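Local coordinates for Ketoacyl_synth_N domain-containing protein (Photorhabdus luminescens subsp. laumondii, PDB 6SMO), which probably takes part in ketosynthase-type carbon chain assembly as a thiolase-fold subunit that, with a PKS_KS-domain partner, surrounds a bound polyketide-like chain, at residues Trp133-Leu138 / Thr154-Asp159; Cys183-His188 / Ser317-Ser322; Asn102-Trp107 / Lys195-Lys200; Leu310-Ser315 / Ile354-Asn359. All coordinates share one frame; numbering follows the deposited sequence.

Contact 1: residues Trp133-Leu138 / Thr154-Asp159; sequences WFPAAL and TFSTSD. With LKZ (3,5,7,9,11-pentakis(oxidanylidene)dodecanal), chain H.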
loop_
_atom_site.group_PDB
_atom_site.type_symbol
_atom_site.label_atom_id
_atom_site.label_comp_id
_atom_site.label_asym_id
_atom_site.label_seq_id
_atom_site.Cartn_x
_atom_site.Cartn_y
_atom_site.Cartn_z
ATOM N N TRP C 133 8.343 8.166 -2.367
ATOM C CA TRP C 133 7.077 8.453 -3.082
ATOM C C TRP C 133 5.875 7.596 -2.684
ATOM O O TRP C 133 4.823 8.162 -2.472
ATOM C CB TRP C 133 7.309 8.468 -4.593
ATOM C CG TRP C 133 6.033 8.517 -5.372
ATOM C CD1 TRP C 133 5.351 9.627 -5.759
ATOM C CD2 TRP C 133 5.271 7.398 -5.844
ATOM N NE1 TRP C 133 4.219 9.278 -6.426
ATOM C CE2 TRP C 133 4.147 7.918 -6.504
ATOM C CE3 TRP C 133 5.428 6.017 -5.782
ATOM C CZ2 TRP C 133 3.185 7.103 -7.089
ATOM C CZ3 TRP C 133 4.473 5.214 -6.355
ATOM C CH2 TRP C 133 3.371 5.748 -7.003
ATOM N N PHE C 134 6.050 6.295 -2.503
ATOM C CA PHE C 134 4.859 5.427 -2.329
ATOM C C PHE C 134 4.052 5.766 -1.080
ATOM O O PHE C 134 4.611 6.102 -0.067
ATOM C CB PHE C 134 5.172 3.952 -2.590
ATOM C CG PHE C 134 5.858 3.205 -1.483
ATOM C CD1 PHE C 134 7.004 3.694 -0.898
ATOM C CD2 PHE C 134 5.372 1.991 -1.049
ATOM C CE1 PHE C 134 7.632 2.991 0.108
ATOM C CE2 PHE C 134 6.000 1.295 -0.038
ATOM C CZ PHE C 134 7.127 1.800 0.542
ATOM N N PRO C 135 2.718 5.604 -1.125
ATOM C CA PRO C 135 1.841 5.914 -0.013
ATOM C C PRO C 135 2.101 5.096 1.260
ATOM O O PRO C 135 1.939 5.621 2.317
ATOM C CB PRO C 135 0.465 5.563 -0.569
ATOM C CG PRO C 135 0.608 5.684 -2.036
ATOM C CD PRO C 135 1.982 5.138 -2.282
ATOM N N ALA C 136 2.631 3.880 1.131
ATOM C CA ALA C 136 2.895 2.959 2.260
ATOM C C ALA C 136 4.208 3.262 2.984
ATOM O O ALA C 136 4.608 2.442 3.777
ATOM C CB ALA C 136 2.857 1.540 1.788
ATOM N N ALA C 137 4.821 4.370 2.601
ATOM C CA ALA C 137 6.071 4.869 3.187
ATOM C C ALA C 137 5.814 5.256 4.633
ATOM O O ALA C 137 6.631 4.938 5.466
ATOM C CB ALA C 137 6.514 6.050 2.376
ATOM N N LEU C 138 4.675 5.888 4.891
ATOM C CA LEU C 138 4.352 6.411 6.239
ATOM C C LEU C 138 4.254 5.282 7.253
ATOM O O LEU C 138 4.834 5.419 8.307
ATOM C CB LEU C 138 3.046 7.208 6.167
ATOM C CG LEU C 138 2.637 7.980 7.421
ATOM C CD1 LEU C 138 3.832 8.579 8.121
ATOM C CD2 LEU C 138 1.646 9.062 7.089
ATOM N N THR C 154 -2.102 0.369 4.271
ATOM C CA THR C 154 -2.265 1.719 3.682
ATOM C C THR C 154 -3.322 1.617 2.583
ATOM O O THR C 154 -3.268 0.665 1.808
ATOM C CB THR C 154 -0.964 2.259 3.078
ATOM O OG1 THR C 154 0.067 2.252 4.059
ATOM C CG2 THR C 154 -1.115 3.667 2.551
ATOM N N PHE C 155 -4.240 2.576 2.541
ATOM C CA PHE C 155 -5.308 2.616 1.518
ATOM C C PHE C 155 -5.071 3.853 0.663
ATOM O O PHE C 155 -4.684 4.870 1.216
ATOM C CB PHE C 155 -6.674 2.726 2.187
ATOM C CG PHE C 155 -7.093 1.508 2.961
ATOM C CD1 PHE C 155 -6.658 1.310 4.258
ATOM C CD2 PHE C 155 -7.925 0.562 2.393
ATOM C CE1 PHE C 155 -7.047 0.191 4.970
ATOM C CE2 PHE C 155 -8.315 -0.556 3.107
ATOM C CZ PHE C 155 -7.876 -0.737 4.394
ATOM N N SER C 156 -5.282 3.736 -0.646
ATOM C CA SER C 156 -5.113 4.883 -1.571
ATOM C C SER C 156 -6.412 5.093 -2.346
ATOM O O SER C 156 -6.372 5.755 -3.376
ATOM C CB SER C 156 -3.956 4.661 -2.491
ATOM O OG SER C 156 -2.750 4.545 -1.761
ATOM N N THR C 157 -7.518 4.550 -1.839
ATOM C CA THR C 157 -8.854 4.703 -2.472
ATOM C C THR C 157 -9.209 6.192 -2.500
ATOM O O THR C 157 -9.261 6.801 -1.413
ATOM C CB THR C 157 -9.928 3.888 -1.739
ATOM O OG1 THR C 157 -9.375 2.623 -1.374
ATOM C CG2 THR C 157 -11.169 3.676 -2.577
ATOM N N SER C 158 -9.435 6.749 -3.694
ATOM C CA SER C 158 -9.685 8.196 -3.926
ATOM C C SER C 158 -10.703 8.725 -2.909
ATOM O O SER C 158 -11.801 8.139 -2.815
ATOM C CB SER C 158 -10.136 8.456 -5.341
ATOM O OG SER C 158 -9.031 8.441 -6.230
ATOM N N ASP C 159 -10.315 9.760 -2.153
ATOM C CA ASP C 159 -11.181 10.568 -1.248
ATOM C C ASP C 159 -11.401 9.837 0.086
ATOM O O ASP C 159 -11.196 10.481 1.134
ATOM C CB ASP C 159 -12.496 10.956 -1.933
ATOM C CG ASP C 159 -12.295 11.739 -3.222
ATOM O OD1 ASP C 159 -11.580 12.760 -3.182
ATOM O OD2 ASP C 159 -12.842 11.316 -4.261
HETATM C C4 LKZ H . 9.100 3.341 -7.202
HETATM C C5 LKZ H . 8.158 3.308 -6.025
HETATM C C6 LKZ H . 7.100 2.200 -6.004
HETATM C C7 LKZ H . 7.443 1.222 -4.901
HETATM C C8 LKZ H . 6.496 0.055 -4.597
HETATM C C10 LKZ H . 8.814 -4.367 -3.046
HETATM C C22 LKZ H . 8.590 4.384 -8.176
HETATM C C11 LKZ H . 8.123 -5.006 -4.223
HETATM O O19 LKZ H . 8.733 -5.434 -5.187
HETATM C C3 LKZ H . 8.019 -3.097 -2.810
HETATM O O23 LKZ H . 7.556 -2.854 -1.710
HETATM C C2 LKZ H . 7.715 -2.221 -4.033
HETATM C C9 LKZ H . 7.211 -0.847 -3.587
HETATM O O20 LKZ H . 7.444 -0.426 -2.471
HETATM O O21 LKZ H . 8.489 1.339 -4.301
HETATM O O22 LKZ H . 8.238 4.158 -5.153
HETATM O O24 LKZ H . 9.015 5.530 -8.189
HETATM C C23 LKZ H . 7.518 3.916 -9.141
#
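Thr154 meets the turn at Pro135 and Ala136 with both of its branches. The methyl CG2, anti to the backbone N, lies against the proline carbonyl, 3.6 Å from Pro135 O, while OG1 lies 3.4 Å from Ala136 CA. OG1 is not left without a polar partner, since it is hydrogen-bonded to Gln139 OE1. Two residues on, Ser156 places OG 3.6 Å from Pro135 CG, so that the proline ring rests against the hydroxyl through its carbons alone. The polar bonds of that hydroxyl run elsewhere, to Asn102 O and to Ser188 OG of the PKS_KS-domain chain.

Pro135 and Ala136 are the central residues of a type I turn from Phe134 to Ala137, closed by Ala137 N to Phe134 O, and Ala136 occupies the N-cap position of helix 137-146. Trp133 and Phe134 border the ligand LKZ. With chi1 at 79°, Phe134 has its CG between the backbone N and carbonyl carbon; Ala137 N sits over one ring face, and LKZ O20 over the opposite face, 3.3 Å from CE2. Trp133 instead presents its edge, with CE3 3.4 Å from LKZ O22.

The segments thus meet by van der Waals contact, while the hydroxyls of Thr154 and Ser156 spend their hydrogen bonds on other partners, which probably helps hold them in place. This backs the turn that begins at Phe134, directly after Trp133, beside the polyketide pocket, where Phe428 N of the partner chain hydrogen-bonds the ligand.

Contact 2: residues Cys183-His188 / Ser317-Ser322; sequences CGASEH and SGVIDS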
loop_
_atom_site.group_PDB
_atom_site.type_symbol
_atom_site.label_atom_id
_atom_site.label_comp_id
_atom_site.label_asym_id
_atom_site.label_seq_id
_atom_site.Cartn_x
_atom_site.Cartn_y
_atom_site.Cartn_z
ATOM N N CYS C 183 -4.385 4.765 13.619
ATOM C CA CYS C 183 -5.165 4.955 12.367
ATOM C C CYS C 183 -5.269 6.450 12.044
ATOM O O CYS C 183 -5.387 7.252 12.991
ATOM C CB CYS C 183 -6.557 4.345 12.484
ATOM S SG CYS C 183 -7.619 5.201 13.674
ATOM N N GLY C 184 -5.230 6.803 10.757
ATOM C CA GLY C 184 -5.341 8.196 10.284
ATOM C C GLY C 184 -4.975 8.335 8.818
ATOM O O GLY C 184 -5.028 7.321 8.092
ATOM N N ALA C 185 -4.611 9.552 8.403
ATOM C CA ALA C 185 -4.293 9.916 7.003
ATOM C C ALA C 185 -3.350 11.125 6.971
ATOM O O ALA C 185 -3.210 11.803 8.008
ATOM C CB ALA C 185 -5.571 10.195 6.252
ATOM N N SER C 186 -2.734 11.371 5.812
ATOM C CA SER C 186 -1.816 12.511 5.553
ATOM C C SER C 186 -1.746 12.789 4.047
ATOM O O SER C 186 -1.848 11.825 3.263
ATOM C CB SER C 186 -0.448 12.241 6.122
ATOM O OG SER C 186 0.410 13.353 5.917
ATOM N N GLU C 187 -1.524 14.053 3.687
ATOM C CA GLU C 187 -1.415 14.481 2.272
ATOM C C GLU C 187 -0.507 15.710 2.156
ATOM O O GLU C 187 -0.556 16.575 3.027
ATOM C CB GLU C 187 -2.782 14.908 1.738
ATOM C CG GLU C 187 -3.765 13.779 1.506
ATOM C CD GLU C 187 -3.473 12.846 0.350
ATOM O OE1 GLU C 187 -4.151 11.832 0.243
ATOM O OE2 GLU C 187 -2.566 13.138 -0.426
ATOM N N HIS C 188 0.299 15.742 1.098
ATOM C CA HIS C 188 1.134 16.898 0.672
ATOM C C HIS C 188 0.784 17.244 -0.780
ATOM O O HIS C 188 1.069 16.413 -1.667
ATOM C CB HIS C 188 2.625 16.582 0.848
ATOM C CG HIS C 188 3.521 17.708 0.451
ATOM N ND1 HIS C 188 3.774 18.779 1.286
ATOM C CD2 HIS C 188 4.217 17.938 -0.682
ATOM C CE1 HIS C 188 4.591 19.619 0.683
ATOM N NE2 HIS C 188 4.878 19.126 -0.526
ATOM N N SER C 317 -9.496 14.422 4.750
ATOM C CA SER C 317 -10.925 14.792 4.916
ATOM C C SER C 317 -11.704 13.582 5.436
ATOM O O SER C 317 -11.554 12.490 4.886
ATOM C CB SER C 317 -11.506 15.301 3.641
ATOM O OG SER C 317 -10.969 16.568 3.334
ATOM N N GLY C 318 -12.562 13.803 6.423
ATOM C CA GLY C 318 -13.291 12.695 7.068
ATOM C C GLY C 318 -12.558 12.192 8.300
ATOM O O GLY C 318 -13.234 11.881 9.300
ATOM N N VAL C 319 -11.223 12.113 8.232
ATOM C CA VAL C 319 -10.336 11.705 9.363
ATOM C C VAL C 319 -10.214 12.882 10.339
ATOM O O VAL C 319 -10.413 12.661 11.549
ATOM C CB VAL C 319 -8.954 11.233 8.866
ATOM C CG1 VAL C 319 -8.017 10.901 10.018
ATOM C CG2 VAL C 319 -9.068 10.050 7.918
ATOM N N ILE C 320 -9.929 14.080 9.820
ATOM C CA ILE C 320 -9.790 15.315 10.648
ATOM C C ILE C 320 -11.139 15.618 11.300
ATOM O O ILE C 320 -11.145 16.125 12.419
ATOM C CB ILE C 320 -9.230 16.494 9.829
ATOM C CG1 ILE C 320 -8.926 17.703 10.714
ATOM C CG2 ILE C 320 -10.147 16.857 8.675
ATOM C CD1 ILE C 320 -7.843 18.594 10.177
ATOM N N ASP C 321 -12.231 15.294 10.608
ATOM C CA ASP C 321 -13.620 15.434 11.128
ATOM C C ASP C 321 -13.792 14.520 12.349
ATOM O O ASP C 321 -14.368 14.986 13.353
ATOM C CB ASP C 321 -14.658 15.119 10.046
ATOM C CG ASP C 321 -14.622 16.064 8.855
ATOM O OD1 ASP C 321 -13.509 16.384 8.392
ATOM O OD2 ASP C 321 -15.709 16.471 8.398
ATOM N N SER C 322 -13.306 13.276 12.259
ATOM C CA SER C 322 -13.343 12.253 13.341
ATOM C C SER C 322 -12.455 12.685 14.516
ATOM O O SER C 322 -12.803 12.352 15.665
ATOM C CB SER C 322 -12.938 10.894 12.824
ATOM O OG SER C 322 -13.824 10.448 11.809
#
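Strand 180-187 runs past the first turn of helix 319-329, and the backbones come closest at Gly184 and Val319, whose CA atoms are 6.2 Å apart. Gly318 occupies the N-cap position with a positive phi of 93°. No hydrogen bond joins the two segments, so the approach is made by side chain and bare backbone.

Val319 points at the strand, and its two methyls meet successive residues of it. CG1, anti to the backbone N, rests 3.8 Å from Gly184 CA, where the strand has no side chain. CG2 lies 3.9 Å from Ala185 CB, methyl against methyl. The same valine also touches Ala223 of strand 218-229, which is antiparallel to 180-187, so it spans two neighbouring strands.

The helix start is held from within. Gly318 O accepts from Ser322 N and from Ser322 OG, the latter at 2.9 Å and in the carbonyl plane, while Asp321 OD1 receives a weak bond from Gly318 N at 3.4 Å.

Near the centre of the chain, this is an apolar helix-on-sheet contact, in keeping with the buried helical layer of the thiolase fold. Small residues on the strand let the helix come close. The chemistry divides accordingly: Gly318 O is gripped by its two donors from Ser322, within the helix's own first turn, and what passes between helix and strand is van der Waals contact alone.

Contact 3: residues Asn102-Trp107 / Lys195-Lys200; sequences NCFGGW and KNLLEK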
loop_
_atom_site.group_PDB
_atom_site.type_symbol
_atom_site.label_atom_id
_atom_site.label_comp_id
_atom_site.label_asym_id
_atom_site.label_seq_id
_atom_site.Cartn_x
_atom_site.Cartn_y
_atom_site.Cartn_z
ATOM N N ASN C 102 -3.616 7.552 2.173
ATOM C CA ASN C 102 -2.834 8.490 1.324
ATOM C C ASN C 102 -3.079 8.164 -0.152
ATOM O O ASN C 102 -2.911 6.988 -0.528
ATOM C CB ASN C 102 -1.342 8.446 1.658
ATOM C CG ASN C 102 -0.529 9.405 0.815
ATOM O OD1 ASN C 102 0.284 8.981 -0.002
ATOM N ND2 ASN C 102 -0.757 10.696 0.990
ATOM N N CYS C 103 -3.432 9.178 -0.949
ATOM C CA CYS C 103 -3.886 9.050 -2.361
ATOM C C CYS C 103 -2.783 9.489 -3.337
ATOM O O CYS C 103 -2.497 8.720 -4.275
ATOM C CB CYS C 103 -5.150 9.870 -2.593
ATOM S SG CYS C 103 -6.521 9.398 -1.506
ATOM N N PHE C 104 -2.190 10.670 -3.124
ATOM C CA PHE C 104 -1.310 11.368 -4.104
ATOM C C PHE C 104 0.166 10.982 -3.922
ATOM O O PHE C 104 0.965 11.301 -4.827
ATOM C CB PHE C 104 -1.493 12.885 -4.008
ATOM C CG PHE C 104 -2.706 13.405 -4.736
ATOM C CD1 PHE C 104 -2.679 13.594 -6.110
ATOM C CD2 PHE C 104 -3.878 13.692 -4.053
ATOM C CE1 PHE C 104 -3.796 14.068 -6.782
ATOM C CE2 PHE C 104 -4.993 14.165 -4.728
ATOM C CZ PHE C 104 -4.950 14.352 -6.090
ATOM N N GLY C 105 0.522 10.331 -2.811
ATOM C CA GLY C 105 1.901 9.877 -2.541
ATOM C C GLY C 105 2.796 11.026 -2.105
ATOM O O GLY C 105 2.303 11.916 -1.384
ATOM N N GLY C 106 4.064 11.009 -2.530
ATOM C CA GLY C 106 5.085 12.009 -2.155
ATOM C C GLY C 106 5.905 12.466 -3.350
ATOM O O GLY C 106 7.049 11.991 -3.498
ATOM N N TRP C 107 5.351 13.376 -4.157
ATOM C CA TRP C 107 5.968 13.882 -5.414
ATOM C C TRP C 107 7.044 14.932 -5.112
ATOM O O TRP C 107 7.980 15.050 -5.925
ATOM C CB TRP C 107 4.894 14.431 -6.363
ATOM C CG TRP C 107 4.298 13.381 -7.247
ATOM C CD1 TRP C 107 3.075 12.788 -7.121
ATOM C CD2 TRP C 107 4.922 12.774 -8.392
ATOM N NE1 TRP C 107 2.890 11.865 -8.115
ATOM C CE2 TRP C 107 4.006 11.834 -8.910
ATOM C CE3 TRP C 107 6.156 12.940 -9.033
ATOM C CZ2 TRP C 107 4.292 11.062 -10.035
ATOM C CZ3 TRP C 107 6.437 12.178 -10.145
ATOM C CH2 TRP C 107 5.515 11.252 -10.638
ATOM N N LYS C 195 0.098 20.359 -7.562
ATOM C CA LYS C 195 -0.368 21.746 -7.279
ATOM C C LYS C 195 -1.058 22.308 -8.528
ATOM O O LYS C 195 -2.214 22.762 -8.406
ATOM C CB LYS C 195 0.791 22.650 -6.844
ATOM C CG LYS C 195 0.367 23.985 -6.244
ATOM C CD LYS C 195 1.500 24.775 -5.621
ATOM C CE LYS C 195 2.246 25.640 -6.615
ATOM N NZ LYS C 195 1.516 26.897 -6.906
ATOM N N ASN C 196 -0.377 22.266 -9.677
ATOM C CA ASN C 196 -0.888 22.765 -10.984
ATOM C C ASN C 196 -2.078 21.909 -11.438
ATOM O O ASN C 196 -2.970 22.463 -12.114
ATOM C CB ASN C 196 0.208 22.791 -12.054
ATOM C CG ASN C 196 1.206 23.911 -11.852
ATOM O OD1 ASN C 196 0.841 25.084 -11.867
ATOM N ND2 ASN C 196 2.470 23.561 -11.677
ATOM N N LEU C 197 -2.089 20.619 -11.085
ATOM C CA LEU C 197 -3.162 19.655 -11.452
ATOM C C LEU C 197 -4.468 20.048 -10.750
ATOM O O LEU C 197 -5.490 20.194 -11.449
ATOM C CB LEU C 197 -2.732 18.237 -11.058
ATOM C CG LEU C 197 -3.644 17.113 -11.550
ATOM C CD1 LEU C 197 -3.401 16.822 -13.024
ATOM C CD2 LEU C 197 -3.450 15.852 -10.722
ATOM N N LEU C 198 -4.429 20.213 -9.423
ATOM C CA LEU C 198 -5.619 20.493 -8.571
ATOM C C LEU C 198 -6.159 21.902 -8.850
ATOM O O LEU C 198 -7.386 22.089 -8.739
ATOM C CB LEU C 198 -5.243 20.340 -7.092
ATOM C CG LEU C 198 -4.900 18.925 -6.625
ATOM C CD1 LEU C 198 -4.592 18.912 -5.136
ATOM C CD2 LEU C 198 -6.022 17.947 -6.941
ATOM N N GLU C 199 -5.282 22.853 -9.190
ATOM C CA GLU C 199 -5.645 24.279 -9.424
ATOM C C GLU C 199 -6.459 24.421 -10.718
ATOM O O GLU C 199 -7.219 25.404 -10.815
ATOM C CB GLU C 199 -4.394 25.159 -9.469
ATOM C CG GLU C 199 -3.858 25.513 -8.093
ATOM C CD GLU C 199 -2.621 26.395 -8.090
ATOM O OE1 GLU C 199 -2.461 27.180 -7.135
ATOM O OE2 GLU C 199 -1.816 26.291 -9.037
ATOM N N LYS C 200 -6.312 23.489 -11.668
ATOM C CA LYS C 200 -6.965 23.551 -13.005
ATOM C C LYS C 200 -8.115 22.536 -13.089
ATOM O O LYS C 200 -9.280 22.976 -13.130
ATOM C CB LYS C 200 -5.934 23.314 -14.115
ATOM C CG LYS C 200 -6.410 23.676 -15.516
ATOM C CD LYS C 200 -5.400 23.375 -16.603
ATOM C CE LYS C 200 -5.859 23.814 -17.978
ATOM N NZ LYS C 200 -6.984 22.987 -18.476
#
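The ring of Phe104 meets two leucines of helix 192-204. Its far corner, CZ, lies 3.8 Å from Leu198 CD2, with the two side chains running obliquely past each other. Leu197 approaches differently: its CD2 stands at the ring edge, near the ring plane, 4.3 Å from Phe104 CE1. Both contacts are purely apolar. In Phe104, CG is anti to the carbonyl carbon and beside the backbone N (chi1 -81°), and the ring extends from the loop toward the helix.

Around this first shell the aromatic is enclosed further. Phe314 packs edge-to-face against Phe104 and also touches Leu198, and Val194, one helical turn before Leu198, adds another aliphatic surface.

Polar bonds hold the loop around Phe104. Asn102 OD1 accepts a weak bond from Gly105 N at 3.1 Å, bent to 123° at the hydrogen, and Gly105 then turns the chain with a positive phi of 77°. Asn102 ND2 is bonded to Ser186 O and Cys103 N to Glu187 OE1, tying both residues before the phenylalanine to strand 180-187. On the helix, Lys195 and Glu199 form a long salt bridge, NZ to OE1 4.0 Å, away from the loop.

The contact thus joins the loop between strand 96-101 and helix 111-116 to helix 192-204, which follows strand 180-187. Leu198 also reaches Ile46 of strand 46-47, while Leu197 packs on Phe165 of the PKS_KS-domain chain, so the helix touches both strand 46-47 and the partner chain.

Contact 4: residues Leu310-Ser315 / Ile354-Asn359; sequences LDNQFS and IQRFSN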
loop_
_atom_site.group_PDB
_atom_site.type_symbol
_atom_site.label_atom_id
_atom_site.label_comp_id
_atom_site.label_asym_id
_atom_site.label_seq_id
_atom_site.Cartn_x
_atom_site.Cartn_y
_atom_site.Cartn_z
ATOM N N LEU C 310 -12.576 23.724 6.422
ATOM C CA LEU C 310 -11.442 22.764 6.414
ATOM C C LEU C 310 -10.901 22.496 5.004
ATOM O O LEU C 310 -9.790 21.994 4.922
ATOM C CB LEU C 310 -11.890 21.463 7.085
ATOM C CG LEU C 310 -12.169 21.552 8.582
ATOM C CD1 LEU C 310 -12.698 20.231 9.108
ATOM C CD2 LEU C 310 -10.922 21.958 9.341
ATOM N N ASP C 311 -11.718 22.648 3.957
ATOM C CA ASP C 311 -11.349 22.459 2.518
ATOM C C ASP C 311 -11.266 20.976 2.128
ATOM O O ASP C 311 -11.450 20.104 2.972
ATOM C CB ASP C 311 -10.162 23.303 2.036
ATOM C CG ASP C 311 -10.120 24.717 2.574
ATOM O OD1 ASP C 311 -11.043 25.484 2.280
ATOM O OD2 ASP C 311 -9.167 25.022 3.293
ATOM N N ASN C 312 -10.928 20.705 0.873
ATOM C CA ASN C 312 -10.817 19.297 0.432
ATOM C C ASN C 312 -9.391 18.838 0.728
ATOM O O ASN C 312 -8.465 19.437 0.193
ATOM C CB ASN C 312 -11.171 19.157 -1.047
ATOM C CG ASN C 312 -11.323 17.722 -1.489
ATOM O OD1 ASN C 312 -11.429 16.828 -0.666
ATOM N ND2 ASN C 312 -11.340 17.496 -2.783
ATOM N N GLN C 313 -9.240 17.832 1.586
ATOM C CA GLN C 313 -7.898 17.309 1.937
ATOM C C GLN C 313 -7.753 15.872 1.440
ATOM O O GLN C 313 -6.760 15.242 1.810
ATOM C CB GLN C 313 -7.698 17.371 3.449
ATOM C CG GLN C 313 -8.074 18.709 4.060
ATOM C CD GLN C 313 -7.820 18.722 5.543
ATOM O OE1 GLN C 313 -8.742 18.722 6.352
ATOM N NE2 GLN C 313 -6.556 18.717 5.910
ATOM N N PHE C 314 -8.712 15.392 0.642
ATOM C CA PHE C 314 -8.705 13.992 0.139
ATOM C C PHE C 314 -8.766 13.021 1.317
ATOM O O PHE C 314 -9.745 13.070 2.052
ATOM C CB PHE C 314 -7.609 13.750 -0.899
ATOM C CG PHE C 314 -7.707 14.702 -2.057
ATOM C CD1 PHE C 314 -8.533 14.423 -3.127
ATOM C CD2 PHE C 314 -7.023 15.901 -2.044
ATOM C CE1 PHE C 314 -8.650 15.314 -4.178
ATOM C CE2 PHE C 314 -7.136 16.791 -3.094
ATOM C CZ PHE C 314 -7.948 16.493 -4.158
ATOM N N SER C 315 -7.744 12.185 1.479
ATOM C CA SER C 315 -7.723 11.146 2.540
ATOM C C SER C 315 -7.833 11.755 3.943
ATOM O O SER C 315 -8.385 11.093 4.818
ATOM C CB SER C 315 -6.551 10.220 2.400
ATOM O OG SER C 315 -5.337 10.895 2.656
ATOM N N ILE C 354 -20.170 10.861 10.982
ATOM C CA ILE C 354 -19.462 11.570 9.874
ATOM C C ILE C 354 -19.622 10.747 8.593
ATOM O O ILE C 354 -19.444 9.517 8.663
ATOM C CB ILE C 354 -17.978 11.789 10.232
ATOM C CG1 ILE C 354 -17.819 12.459 11.599
ATOM C CG2 ILE C 354 -17.266 12.572 9.138
ATOM C CD1 ILE C 354 -16.625 11.972 12.379
ATOM N N GLN C 355 -19.943 11.408 7.477
ATOM C CA GLN C 355 -20.102 10.774 6.141
ATOM C C GLN C 355 -19.106 11.400 5.159
ATOM O O GLN C 355 -18.895 12.628 5.225
ATOM C CB GLN C 355 -21.532 10.937 5.623
ATOM C CG GLN C 355 -21.854 10.029 4.443
ATOM C CD GLN C 355 -23.254 10.226 3.918
ATOM O OE1 GLN C 355 -24.057 9.296 3.872
ATOM N NE2 GLN C 355 -23.560 11.449 3.515
ATOM N N ARG C 356 -18.519 10.568 4.295
ATOM C CA ARG C 356 -17.685 10.982 3.135
ATOM C C ARG C 356 -17.992 10.056 1.955
ATOM O O ARG C 356 -18.406 8.907 2.197
ATOM C CB ARG C 356 -16.194 10.929 3.484
ATOM C CG ARG C 356 -15.641 12.219 4.073
ATOM C CD ARG C 356 -14.380 12.661 3.357
ATOM N NE ARG C 356 -14.660 13.087 1.991
ATOM C CZ ARG C 356 -13.743 13.323 1.054
ATOM N NH1 ARG C 356 -14.121 13.710 -0.153
ATOM N NH2 ARG C 356 -12.456 13.168 1.317
ATOM N N PHE C 357 -17.803 10.545 0.728
ATOM C CA PHE C 357 -17.916 9.732 -0.513
ATOM C C PHE C 357 -17.030 10.323 -1.614
ATOM O O PHE C 357 -16.695 11.522 -1.563
ATOM C CB PHE C 357 -19.378 9.581 -0.945
ATOM C CG PHE C 357 -20.258 10.797 -0.813
ATOM C CD1 PHE C 357 -20.255 11.786 -1.785
ATOM C CD2 PHE C 357 -21.138 10.922 0.252
ATOM C CE1 PHE C 357 -21.088 12.889 -1.675
ATOM C CE2 PHE C 357 -21.969 12.027 0.360
ATOM C CZ PHE C 357 -21.942 13.008 -0.604
ATOM N N SER C 358 -16.667 9.473 -2.579
ATOM C CA SER C 358 -15.676 9.745 -3.652
ATOM C C SER C 358 -16.386 10.195 -4.932
ATOM O O SER C 358 -17.634 10.186 -4.958
ATOM C CB SER C 358 -14.828 8.529 -3.908
ATOM O OG SER C 358 -15.584 7.515 -4.553
ATOM N N ASN C 359 -15.603 10.560 -5.951
ATOM C CA ASN C 359 -16.084 10.972 -7.296
ATOM C C ASN C 359 -16.640 9.748 -8.035
ATOM O O ASN C 359 -17.681 9.890 -8.706
ATOM C CB ASN C 359 -14.970 11.644 -8.103
ATOM C CG ASN C 359 -15.476 12.337 -9.349
ATOM O OD1 ASN C 359 -16.056 13.418 -9.272
ATOM N ND2 ASN C 359 -15.252 11.730 -10.503
#
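Within the thiolase fold, the loop that leads from helix 307-310 into helix 319-329 passes the end of strand 351-356, where Arg356 extends toward Asn312 and Phe314. The guanidinium presents its edge to the backbone of Phe314: NH2 lies 2.8 Å from Phe314 O, but the angle is too poor for a hydrogen bond. A bend in the arginine chain at chi2 (-130°) and chi3 (68°) swings the group round to this position. The salt bridge from its NE to Asp280 OD1 probably does more to hold the group than the Phe314 carbonyl.

Asn312 stands across the arginine. Its amide plane is turned 87° from the guanidinium plane, and OD1 is 4.2 Å from Arg356 NH1, too far for a bond. That oxygen serves its own loop instead, as the acceptor of a weak Asx-turn bond from Phe314 N at 3.3 Å. Phe314 has positive phi and its CB points away from the strand segment; its ring packs edge-to-face on Phe104 and touches Tyr162 of the PKS_KS-domain chain.

The cation therefore sits beside a carbonyl and an amide oxygen whose partial charges would probably suit it. The other end of the Asn312 amide packs on the phenyl ring, with ND2 lying 3.7 Å above the Phe314 ring plane, offset toward the rim.

In the fold
All four contacts are buried, but at different depths: contact 2 lies almost at the centre of the chain, contact 4 about 9 Å from it (centre to centre), and contacts 1 and 3 farther out, beside the PKS_KS-domain partner. Contact 4 touches that partner through Phe314, whereas contact 2 does not touch it. Contacts 2 and 3 are apolar, one helix on strand and the other aromatic on helix; contact 1 sets hydroxyls against carbon and contact 4 places a cation beside oxygens. A hydrogen bond from Ser315 OG to Glu187 OE1 links contacts 4 and 2, and ring packing links 4 to 3. Contact 1 alone includes residues of the polyketide pocket.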